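Local coordinates for 2-methyl-3-hydroxypyridine-5-carboxylic acid oxygenase (Mesorhizobium loti, PDB 3ALJ), which probably catalyses, with FAD as its cofactor, the oxygenation and ring opening of 2-methyl-3-hydroxypyridine-5-carboxylic acid, a step in vitamin B6 breakdown, at residues R13-G18 / D36-E41; D150-A155 / G281-V286; W203-R208 / A348-S353; V209-Y214 / G225-A230. One frame throughout, in Å; residues are numbered along the deposited sequence. Where two conformers were deposited one is given.

The four contacts form two pairs on opposite sides of the chain's centre. Contacts 1 and 2 share a sheet in which strands 13-17 and 151-154 are neighbours: R13 N lies 2.8 Å from D150 OD2 and A17 O 2.8 Å from A155 N, both probable hydrogen bonds. Their strands end beside the adenosine and diphosphate half of FAD, with E41 holding the ribose. Contact 4 lies in a second sheet, and contact 3, its centre about 9 Å away, joins the end of one of that sheet's strands to the end of helix 321-349; W203 CZ2 packs 3.3 Å from R211 CZ. About 37 Å separates the centres of contacts 1 and 4, yet the side chain of L213 comes within about 7 Å of FAD, so the extended cofactor reaches towards both sheets.

Contact 1 (R13-G18 / D36-E41); sequences RAEVAG and DVRLHE. With FAD (flavin-adenine dinucleotide), chain B.
Strands 13-17 and 36-40 run parallel, 4.7 Å apart and 14° from alignment, with backbone bonds stepping from A14 N to D36 O through to G18 N to H40 O. On the face bearing R13, E15, R38 and H40, polar side chains do the work. The guanidinium of R13 lies flat on that of R38, centres 3.6 Å apart and planes at 10°. Two cations can lie so close because D36 probably offsets their charge: R38 takes it side-on, NE to OD1 and NH1 to OD2 (2.8 Å), each carboxylate oxygen being met from above its plane. R13 NE reaches D36 OD2 through a bridging water, as well as in a long salt bridge. Further along, E15 bends at chi2 (-77°), which carries OE1 over to H40 NE2 at 2.6 Å; the acceptor lies in the imidazole plane, and the proton arrives on the syn side, tilted somewhat out of the carboxylate plane. E15 OE2 shares a second water with R38 NH2. The opposite face is apolar, V16 CG2 meeting V37 CG1 at 3.9 Å. Past the strand ends, E41 clasps the FAD ribose, OE1 accepting from O2B and OE2 from O3B (2.7 Å). This is the dinucleotide-binding beta-alpha-beta unit: helix 21-32 packs on A14 and V37, strand 151-154 bonds to 13-17 on one flank, and strand 123-125 touches R38, L39 and H40 on the other.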
# COMPACT_ATOMS: atom_id res chain seq x y z
N ARG A 13 5.79 -7.63 25.67
CA ARG A 13 4.78 -6.66 25.33
C ARG A 13 5.23 -5.74 24.14
O ARG A 13 6.34 -5.29 24.14
CB ARG A 13 4.54 -5.78 26.57
CG ARG A 13 3.24 -4.92 26.30
CD ARG A 13 2.70 -4.05 27.33
NE ARG A 13 2.30 -4.93 28.40
CZ ARG A 13 1.93 -4.43 29.56
NH1 ARG A 13 1.64 -5.27 30.59
NH2 ARG A 13 1.88 -3.10 29.71
N ALA A 14 4.29 -5.59 23.19
CA ALA A 14 4.58 -4.64 22.07
C ALA A 14 3.47 -3.59 22.10
O ALA A 14 2.30 -3.87 22.27
CB ALA A 14 4.52 -5.46 20.80
N GLU A 15 3.94 -2.37 21.79
CA GLU A 15 2.97 -1.23 21.57
C GLU A 15 3.22 -0.79 20.11
O GLU A 15 4.34 -0.46 19.72
CB GLU A 15 3.30 -0.07 22.56
CG GLU A 15 3.00 -0.43 24.01
CD GLU A 15 1.55 -0.37 24.33
OE1 GLU A 15 0.73 -0.04 23.44
OE2 GLU A 15 1.17 -0.64 25.47
N VAL A 16 2.13 -0.79 19.33
CA VAL A 16 2.18 -0.47 17.91
C VAL A 16 1.47 0.83 17.72
O VAL A 16 0.28 1.01 18.19
CB VAL A 16 1.49 -1.59 17.13
CG1 VAL A 16 1.45 -1.24 15.62
CG2 VAL A 16 2.13 -2.94 17.36
N ALA A 17 2.12 1.81 17.12
CA ALA A 17 1.48 3.06 16.70
C ALA A 17 1.08 2.97 15.23
O ALA A 17 1.97 2.89 14.36
CB ALA A 17 2.59 4.16 16.90
N GLY A 18 -0.23 3.16 15.00
CA GLY A 18 -0.78 3.20 13.61
C GLY A 18 -1.56 1.97 13.29
O GLY A 18 -1.10 0.84 13.46
N ASP A 36 2.05 -9.91 23.87
CA ASP A 36 0.95 -9.12 24.34
C ASP A 36 1.00 -7.82 23.50
O ASP A 36 1.86 -7.01 23.80
CB ASP A 36 1.09 -8.85 25.86
CG ASP A 36 -0.05 -7.93 26.39
OD1 ASP A 36 -0.97 -7.51 25.65
OD2 ASP A 36 -0.15 -7.78 27.67
N VAL A 37 0.10 -7.64 22.56
CA VAL A 37 0.15 -6.49 21.65
C VAL A 37 -1.00 -5.56 21.79
O VAL A 37 -2.19 -5.96 21.78
CB VAL A 37 -0.07 -7.00 20.16
CG1 VAL A 37 0.23 -5.81 19.19
CG2 VAL A 37 0.72 -8.09 19.84
N ARG A 38 -0.68 -4.25 21.89
CA ARG A 38 -1.71 -3.26 21.90
C ARG A 38 -1.45 -2.31 20.72
O ARG A 38 -0.22 -2.03 20.42
CB ARG A 38 -1.61 -2.43 23.20
CG ARG A 38 -1.85 -3.39 24.46
CD ARG A 38 -0.51 -3.71 25.08
NE ARG A 38 -0.63 -4.67 26.21
CZ ARG A 38 -1.00 -4.30 27.44
NH1 ARG A 38 -1.01 -5.23 28.38
NH2 ARG A 38 -1.27 -2.99 27.75
N LEU A 39 -2.48 -1.90 20.03
CA LEU A 39 -2.33 -1.00 18.83
C LEU A 39 -3.08 0.26 19.04
O LEU A 39 -4.25 0.24 19.55
CB LEU A 39 -2.87 -1.79 17.60
CG LEU A 39 -2.80 -0.96 16.29
CD1 LEU A 39 -2.41 -1.92 15.09
CD2 LEU A 39 -4.02 -0.22 15.94
N HIS A 40 -2.47 1.37 18.65
CA HIS A 40 -3.01 2.70 18.84
C HIS A 40 -3.25 3.39 17.49
O HIS A 40 -2.24 3.69 16.79
CB HIS A 40 -2.07 3.50 19.70
CG HIS A 40 -1.81 2.86 21.03
ND1 HIS A 40 -2.65 3.06 22.14
CD2 HIS A 40 -0.93 1.87 21.38
CE1 HIS A 40 -2.23 2.24 23.13
NE2 HIS A 40 -1.16 1.55 22.71
N GLU A 41 -4.50 3.65 17.16
CA GLU A 41 -4.82 4.41 15.94
C GLU A 41 -5.25 5.84 16.31
O GLU A 41 -6.21 5.95 17.12
CB GLU A 41 -5.97 3.64 15.16
CG GLU A 41 -6.61 4.46 14.07
CD GLU A 41 -5.61 5.01 13.07
OE1 GLU A 41 -5.62 6.20 12.70
OE2 GLU A 41 -4.79 4.18 12.54
PA FAD B . -0.77 4.19 6.46
O1A FAD B . -1.58 3.31 5.57
O2A FAD B . -0.63 5.57 6.16
O5B FAD B . -1.38 4.01 7.92
C5B FAD B . -0.85 4.76 9.06
C4B FAD B . -2.02 4.71 10.03
O4B FAD B . -1.44 5.39 11.20
C3B FAD B . -3.20 5.53 9.65
O3B FAD B . -4.43 4.83 9.91
C2B FAD B . -3.01 6.85 10.49
O2B FAD B . -4.26 7.49 10.82
C1B FAD B . -2.41 6.36 11.77
N9A FAD B . -1.53 7.29 12.40
C8A FAD B . -0.76 8.29 11.85
N7A FAD B . -0.00 8.90 12.78
C5A FAD B . -0.30 8.26 13.98
C6A FAD B . 0.22 8.39 15.26
N6A FAD B . 1.17 9.34 15.54
N1A FAD B . -0.28 7.57 16.20
C2A FAD B . -1.24 6.68 15.95
N3A FAD B . -1.77 6.47 14.71
C4A FAD B . -1.25 7.27 13.74
N1 FAD B . 0.64 0.10 -2.19
C2 FAD B . 0.41 -1.12 -2.66
O2 FAD B . 0.88 -2.14 -2.13
N3 FAD B . -0.37 -1.29 -3.80
C4 FAD B . -0.96 -0.21 -4.46
O4 FAD B . -1.79 -0.44 -5.41
C4X FAD B . -0.69 1.05 -3.96
N5 FAD B . -1.17 2.20 -4.66
C5X FAD B . -0.84 3.46 -4.20
C6 FAD B . -1.21 4.61 -4.92
C7 FAD B . -0.93 5.86 -4.43
C7M FAD B . -1.37 7.11 -5.24
C8 FAD B . -0.23 6.01 -3.25
C8M FAD B . 0.13 7.41 -2.68
C9 FAD B . 0.15 4.88 -2.52
C9A FAD B . -0.11 3.58 -3.02
N10 FAD B . 0.31 2.37 -2.30
C10 FAD B . 0.06 1.15 -2.81
C1' FAD B . 1.13 2.53 -1.01
C2' FAD B . 0.21 2.33 0.19
O2' FAD B . -0.88 3.27 0.11
C3' FAD B . 0.98 2.68 1.48
O3' FAD B . 2.38 2.26 1.27
C4' FAD B . 0.52 1.96 2.68
O4' FAD B . -0.85 2.39 2.92
C5' FAD B . 1.31 2.32 3.89
O5' FAD B . 0.78 1.61 5.01
P FAD B . 1.25 2.09 6.44
O1P FAD B . 0.51 1.23 7.38
O2P FAD B . 2.74 2.18 6.55
O3P FAD B . 0.74 3.62 6.54
O HOH W 1 2.49 -7.71 28.92
O HOH W 2 -1.35 -0.59 26.25

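Contact 2 (D150-A155 / G281-V286); sequences DLIVGA and GKVALV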
# COMPACT_ATOMS: atom_id res chain seq x y z
N ASP A 150 8.38 -3.93 25.63
CA ASP A 150 9.64 -4.51 25.12
C ASP A 150 9.93 -4.19 23.66
O ASP A 150 11.05 -4.31 23.20
CB ASP A 150 9.53 -6.03 25.25
CG ASP A 150 9.14 -6.47 26.74
OD1 ASP A 150 10.02 -6.15 27.62
OD2 ASP A 150 8.07 -6.96 27.05
N LEU A 151 8.88 -3.73 22.94
CA LEU A 151 9.06 -3.34 21.49
C LEU A 151 8.05 -2.27 21.24
O LEU A 151 6.91 -2.34 21.70
CB LEU A 151 8.71 -4.59 20.63
CG LEU A 151 8.58 -4.32 19.10
CD1 LEU A 151 9.97 -4.07 18.51
CD2 LEU A 151 7.84 -5.51 18.50
N ILE A 152 8.56 -1.28 20.53
CA ILE A 152 7.68 -0.18 20.04
C ILE A 152 7.68 -0.21 18.51
O ILE A 152 8.79 -0.17 17.93
CB ILE A 152 8.18 1.18 20.50
CG1 ILE A 152 8.25 1.20 22.05
CG2 ILE A 152 7.31 2.32 19.91
CD1 ILE A 152 8.57 2.58 22.49
N VAL A 153 6.53 -0.31 17.83
CA VAL A 153 6.46 -0.31 16.39
C VAL A 153 5.91 1.04 15.93
O VAL A 153 4.75 1.35 16.20
CB VAL A 153 5.59 -1.47 15.92
CG1 VAL A 153 5.52 -1.47 14.38
CG2 VAL A 153 6.21 -2.89 16.37
N GLY A 154 6.74 1.75 15.19
CA GLY A 154 6.29 3.01 14.56
C GLY A 154 5.75 2.68 13.18
O GLY A 154 6.47 2.63 12.23
N ALA A 155 4.45 2.42 13.13
CA ALA A 155 3.73 2.12 11.82
C ALA A 155 2.74 3.27 11.61
O ALA A 155 1.62 3.06 11.12
CB ALA A 155 2.97 0.78 12.03
N GLY A 281 17.26 1.31 19.35
CA GLY A 281 16.90 0.58 20.55
C GLY A 281 15.75 -0.40 20.33
O GLY A 281 15.90 -1.36 19.50
N LYS A 282 14.70 -0.28 21.12
CA LYS A 282 13.54 -1.16 21.03
C LYS A 282 12.46 -0.61 20.06
O LYS A 282 11.41 -1.19 20.05
CB LYS A 282 12.92 -1.39 22.38
CG LYS A 282 13.91 -2.12 23.41
CD LYS A 282 13.25 -2.05 24.84
CE LYS A 282 14.22 -2.17 26.06
NZ LYS A 282 14.85 -3.43 25.83
N VAL A 283 12.81 0.43 19.30
CA VAL A 283 11.83 1.03 18.33
C VAL A 283 12.18 0.57 16.92
O VAL A 283 13.30 0.69 16.45
CB VAL A 283 11.96 2.55 18.39
CG1 VAL A 283 11.07 3.19 17.28
CG2 VAL A 283 11.47 3.07 19.81
N ALA A 284 11.14 0.07 16.19
CA ALA A 284 11.28 -0.25 14.74
C ALA A 284 10.26 0.55 14.01
O ALA A 284 9.06 0.60 14.39
CB ALA A 284 10.99 -1.67 14.51
N LEU A 285 10.74 1.16 12.94
CA LEU A 285 9.85 1.95 12.00
C LEU A 285 9.48 1.03 10.83
O LEU A 285 10.36 0.45 10.20
CB LEU A 285 10.61 3.15 11.44
CG LEU A 285 11.11 4.07 12.60
CD1 LEU A 285 11.82 5.26 11.92
CD2 LEU A 285 9.98 4.59 13.51
N VAL A 286 8.19 0.94 10.53
CA VAL A 286 7.65 -0.06 9.50
C VAL A 286 6.77 0.69 8.56
O VAL A 286 5.90 1.44 9.05
CB VAL A 286 6.85 -1.22 10.17
CG1 VAL A 286 7.81 -2.03 11.17
CG2 VAL A 286 5.39 -0.84 10.69
O HOH W 3 13.11 -5.44 24.97
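Parallel strands 151-154 and 283-285 join in the cofactor-binding sheet, where I152 N gives a nearly straight bond (176°) to K282 O. A284 N answers to I152 O at 2.9 Å, and the ladder goes on through G154 N to A284 O and V286 N to G154 O. I152 and V283 share one face of the sheet and cross at a slant, I152 CB against V283 CG2 at 3.9 Å. Beside them G154 carries only hydrogen, and L285 CD2 comes to 4.1 Å from its CA; a beta carbon on G154 would collide with that methyl. In this Rossmann-like arrangement the two segments are brought together from positions well over a hundred residues apart in the chain, and helices clothe both faces: 161-166 lies against V283 and L285, while 321-349 lies against L151 and A284. V153 turns to the latter face, where its contact with V286, a residue with two conformers, is tentative. At the opposite end K282 runs its methylenes past the carbonyl of D150, CD 3.6 Å from D150 O. Its chain then bends at chi4 (-58°), and NZ gives a proton to a water that in turn bonds to D150 O; the same ammonium makes a salt bridge to E322. D150 OD2 accepts from R13 N of the adjoining strand, and A155, whose side chain lies about 5 Å from FAD, touches A22 of helix 21-32.

Contact 3 (W203-R208 / A348-S353); sequences WNFWPR and ANRSLS
W203, at the end of a strand of the second sheet, lays one face of its indole over S353, in the 3-10 segment that follows the Schellman motif closing helix 321-349. This is the dense part of the contact. S353 CA sits 3.5 Å from the centroid of the five-membered ring of W203 and only 8° off its normal, a CH-pi contact, while S353 CB rests 3.4 Å from W203 CD2. The benzo end of the indole reaches further, with W203 CZ3 3.7 Å from R350 CG and CZ2 near L352 CB. An alanine in place of W203 is likely to leave S353 without the flat surface it rests on and to open a gap between the sheet and this 3-10 segment. The solvent side is slacker. F205 is exposed and offers only the edge of its ring, CZ standing 3.9 Å from S353 OG, and R350 bends at chi2 (83°), its NH1 turning back to A347 O. No hydrogen bond spans the two segments. Around them M86 of strand 82-86 touches W203, F205 and S353. The serine hydroxyl, set between its own N and carbonyl carbon (chi1 69°), donates to R350 O at 2.7 Å, and the same oxygen also takes S353 N.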
# COMPACT_ATOMS: atom_id res chain seq x y z
N TRP A 203 -2.90 5.17 -21.06
CA TRP A 203 -2.05 6.38 -21.11
C TRP A 203 -2.35 7.25 -22.33
O TRP A 203 -2.69 6.74 -23.46
CB TRP A 203 -0.60 5.95 -21.32
CG TRP A 203 0.04 5.37 -20.04
CD1 TRP A 203 -0.07 4.11 -19.53
CD2 TRP A 203 0.94 6.07 -19.19
NE1 TRP A 203 0.75 4.02 -18.41
CE2 TRP A 203 1.37 5.22 -18.18
CE3 TRP A 203 1.41 7.40 -19.17
CZ2 TRP A 203 2.25 5.62 -17.15
CZ3 TRP A 203 2.30 7.80 -18.16
CH2 TRP A 203 2.70 6.94 -17.18
N ASN A 204 -2.15 8.56 -22.17
CA ASN A 204 -2.11 9.49 -23.30
C ASN A 204 -1.17 10.60 -22.96
O ASN A 204 -1.17 11.06 -21.82
CB ASN A 204 -3.49 10.15 -23.53
CG ASN A 204 -4.56 9.17 -23.86
OD1 ASN A 204 -4.81 8.81 -25.07
ND2 ASN A 204 -5.33 8.70 -22.89
N PHE A 205 -0.41 11.02 -23.97
CA PHE A 205 0.30 12.32 -23.93
C PHE A 205 -0.32 13.32 -24.87
O PHE A 205 -0.01 14.50 -24.68
CB PHE A 205 1.77 12.07 -24.24
CG PHE A 205 2.45 11.12 -23.30
CD1 PHE A 205 2.53 11.41 -21.94
CD2 PHE A 205 2.94 9.93 -23.71
CE1 PHE A 205 3.17 10.43 -21.04
CE2 PHE A 205 3.58 9.03 -22.86
CZ PHE A 205 3.70 9.31 -21.54
N TRP A 206 -1.05 12.90 -25.89
CA TRP A 206 -1.66 13.77 -26.85
C TRP A 206 -3.11 13.45 -26.88
O TRP A 206 -3.45 12.28 -26.83
CB TRP A 206 -0.97 13.58 -28.27
CG TRP A 206 -1.61 14.44 -29.33
CD1 TRP A 206 -1.17 15.71 -29.68
CD2 TRP A 206 -2.82 14.20 -30.04
NE1 TRP A 206 -2.00 16.19 -30.63
CE2 TRP A 206 -3.05 15.37 -30.84
CE3 TRP A 206 -3.67 13.15 -30.12
CZ2 TRP A 206 -4.12 15.45 -31.74
CZ3 TRP A 206 -4.83 13.25 -31.02
CH2 TRP A 206 -5.02 14.42 -31.76
N PRO A 207 -4.03 14.43 -27.01
CA PRO A 207 -3.79 15.87 -27.16
C PRO A 207 -3.55 16.54 -25.80
O PRO A 207 -3.13 17.70 -25.81
CB PRO A 207 -5.11 16.37 -27.79
CG PRO A 207 -6.19 15.43 -27.21
CD PRO A 207 -5.45 14.04 -27.18
N ARG A 208 -3.74 15.78 -24.68
CA ARG A 208 -3.20 16.28 -23.41
C ARG A 208 -2.78 15.09 -22.59
O ARG A 208 -2.98 13.94 -22.96
CB ARG A 208 -4.27 17.01 -22.58
CG ARG A 208 -5.04 18.07 -23.38
CD ARG A 208 -6.26 18.56 -22.65
NE ARG A 208 -7.23 17.50 -22.41
CZ ARG A 208 -8.34 17.32 -23.10
NH1 ARG A 208 -8.52 18.14 -24.15
NH2 ARG A 208 -9.22 16.36 -22.77
N ALA A 348 9.31 8.47 -12.70
CA ALA A 348 9.89 9.67 -13.36
C ALA A 348 10.02 9.54 -14.84
O ALA A 348 9.83 10.56 -15.56
CB ALA A 348 11.27 9.90 -12.75
N ASN A 349 10.29 8.36 -15.32
CA ASN A 349 10.52 8.11 -16.77
C ASN A 349 9.19 7.74 -17.45
O ASN A 349 9.22 7.55 -18.66
CB ASN A 349 11.54 7.01 -16.97
CG ASN A 349 12.99 7.48 -16.66
OD1 ASN A 349 13.40 8.55 -17.17
ND2 ASN A 349 13.72 6.71 -15.85
N ARG A 350 8.07 7.70 -16.70
CA ARG A 350 6.77 7.21 -17.31
C ARG A 350 7.02 5.86 -17.95
O ARG A 350 6.36 5.55 -19.01
CB ARG A 350 6.22 8.23 -18.30
CG ARG A 350 5.59 9.48 -17.55
CD ARG A 350 6.69 10.45 -17.17
NE ARG A 350 6.10 11.67 -16.70
CZ ARG A 350 6.00 12.08 -15.42
NH1 ARG A 350 6.53 11.48 -14.35
NH2 ARG A 350 5.45 13.26 -15.21
N SER A 351 7.83 4.98 -17.36
CA SER A 351 8.19 3.75 -18.02
C SER A 351 7.00 2.83 -18.29
O SER A 351 7.04 2.11 -19.32
CB SER A 351 9.19 2.94 -17.19
OG SER A 351 10.37 3.78 -16.91
N LEU A 352 6.01 2.84 -17.39
CA LEU A 352 4.87 1.96 -17.61
C LEU A 352 4.11 2.26 -18.91
O LEU A 352 3.41 1.37 -19.45
CB LEU A 352 3.92 2.00 -16.41
CG LEU A 352 4.61 1.43 -15.11
CD1 LEU A 352 3.56 1.78 -14.06
CD2 LEU A 352 4.79 -0.04 -15.21
N SER A 353 4.26 3.47 -19.44
CA SER A 353 3.53 3.86 -20.68
C SER A 353 3.98 3.06 -21.89
O SER A 353 3.27 3.07 -22.86
CB SER A 353 3.73 5.36 -20.97
OG SER A 353 5.08 5.66 -21.35

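Contact 4 (V209-Y214 / G225-A230); sequences VQRILY and GLMAPA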
# COMPACT_ATOMS: atom_id res chain seq x y z
N VAL A 209 -2.08 15.40 -21.47
CA VAL A 209 -1.46 14.36 -20.62
C VAL A 209 -2.58 13.95 -19.69
O VAL A 209 -2.90 14.67 -18.68
CB VAL A 209 -0.23 14.93 -19.90
CG1 VAL A 209 0.36 13.91 -19.06
CG2 VAL A 209 0.82 15.38 -21.01
N GLN A 210 -3.14 12.77 -19.90
CA GLN A 210 -4.21 12.24 -19.07
C GLN A 210 -4.08 10.73 -19.13
O GLN A 210 -3.97 10.17 -20.23
CB GLN A 210 -5.68 12.61 -19.46
CG GLN A 210 -5.97 14.11 -19.16
CD GLN A 210 -7.39 14.47 -19.58
OE1 GLN A 210 -7.51 15.50 -20.23
NE2 GLN A 210 -8.42 13.81 -19.20
N ARG A 211 -4.24 10.09 -17.99
CA ARG A 211 -4.16 8.63 -17.89
C ARG A 211 -5.25 8.17 -16.99
O ARG A 211 -5.51 8.80 -15.93
CB ARG A 211 -2.76 8.33 -17.31
CG ARG A 211 -2.54 6.84 -16.87
CD ARG A 211 -1.22 6.83 -16.11
NE ARG A 211 -0.88 5.47 -15.65
CZ ARG A 211 0.08 5.21 -14.75
NH1 ARG A 211 0.36 3.93 -14.40
NH2 ARG A 211 0.78 6.23 -14.16
N ILE A 212 -5.83 7.02 -17.28
CA ILE A 212 -6.71 6.31 -16.30
C ILE A 212 -6.13 4.90 -16.12
O ILE A 212 -5.96 4.15 -17.10
CB ILE A 212 -8.17 6.17 -16.77
CG1 ILE A 212 -8.74 7.59 -16.80
CG2 ILE A 212 -8.99 5.23 -15.87
CD1 ILE A 212 -10.34 7.68 -17.11
N LEU A 213 -5.90 4.48 -14.85
CA LEU A 213 -5.67 3.05 -14.56
C LEU A 213 -7.05 2.52 -14.17
O LEU A 213 -7.69 2.94 -13.19
CB LEU A 213 -4.68 2.93 -13.39
CG LEU A 213 -4.44 1.46 -13.03
CD1 LEU A 213 -3.68 0.78 -14.19
CD2 LEU A 213 -3.54 1.32 -11.75
N TYR A 214 -7.48 1.54 -14.96
CA TYR A 214 -8.81 0.87 -14.83
C TYR A 214 -8.59 -0.48 -14.15
O TYR A 214 -7.87 -1.33 -14.65
CB TYR A 214 -9.38 0.74 -16.30
CG TYR A 214 -10.59 -0.13 -16.46
CD1 TYR A 214 -10.49 -1.54 -16.53
CD2 TYR A 214 -11.82 0.45 -16.44
CE1 TYR A 214 -11.67 -2.34 -16.70
CE2 TYR A 214 -13.02 -0.30 -16.61
CZ TYR A 214 -12.86 -1.64 -16.73
OH TYR A 214 -13.99 -2.50 -16.79
N GLY A 225 -8.14 5.18 -11.27
CA GLY A 225 -7.11 6.20 -10.88
C GLY A 225 -7.06 7.16 -12.02
O GLY A 225 -6.71 6.76 -13.14
N LEU A 226 -7.42 8.41 -11.79
CA LEU A 226 -7.49 9.45 -12.86
C LEU A 226 -6.28 10.33 -12.67
O LEU A 226 -6.22 11.05 -11.63
CB LEU A 226 -8.83 10.24 -12.82
CG LEU A 226 -10.01 9.67 -13.57
CD1 LEU A 226 -10.36 8.28 -13.22
CD2 LEU A 226 -11.27 10.62 -13.25
N MET A 227 -5.28 10.32 -13.56
CA MET A 227 -4.05 11.02 -13.36
C MET A 227 -3.83 12.09 -14.39
O MET A 227 -3.79 11.83 -15.64
CB MET A 227 -2.98 9.99 -13.48
CG MET A 227 -3.19 8.86 -12.54
SD MET A 227 -1.89 7.61 -12.67
CE MET A 227 -2.82 6.03 -12.52
N ALA A 228 -3.65 13.35 -13.96
CA ALA A 228 -3.29 14.49 -14.81
C ALA A 228 -2.43 15.38 -13.94
O ALA A 228 -2.55 15.35 -12.69
CB ALA A 228 -4.56 15.24 -15.18
N PRO A 229 -1.57 16.17 -14.58
CA PRO A 229 -0.64 17.01 -13.83
C PRO A 229 -1.43 18.12 -13.06
O PRO A 229 -2.52 18.55 -13.46
CB PRO A 229 0.15 17.72 -14.93
CG PRO A 229 -0.09 16.95 -16.18
CD PRO A 229 -1.35 16.27 -16.04
N ALA A 230 -0.85 18.54 -11.94
CA ALA A 230 -1.52 19.57 -11.12
C ALA A 230 -1.61 20.87 -11.89
O ALA A 230 -2.58 21.64 -11.63
CB ALA A 230 -0.71 19.82 -9.84
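M227 lies against the guanidinium of R211, its methyl CE 3.6 Å above the plane and over the centre, with SD 3.4 Å from R211 NH2. R211 is extended from CG to NE, while the thioether chain of M227 bends at chi3 (-140°), which carries CE on to L213 CB at 3.7 Å. R211, L213 and M227 thus share one face of the sheet. On the reverse face I212 and L226 lie side by side and point the same way, their CD1 atoms 3.9 Å apart. Behind these side chains stands the antiparallel hairpin of strands 211-216 and 221-228, its axes running at 163°. R211 with M227 and L213 with G225 are hydrogen-bonded pairs, each joined by two backbone bonds; M227 N to R211 O is the straightest at 176°, and 2.8 Å long. I212 with L226 is the non-hydrogen-bonded pair between them, where I212 CA comes within 3.2 Å of G225 O. Near the open end of the ladder P229 CD abuts V209 O at 3.5 Å. Further out, R211 NH1 makes a salt bridge to D201 on strand 199-203, which, with the methionine and W203, helps to hold the guanidinium in place. A leucine in place of R211 would probably leave the D201 carboxylate without its cationic mate and the methionine sulfur and methyl without a flat group to lie on. On the reverse face, W245 of helix 242-248 covers I212 and L226.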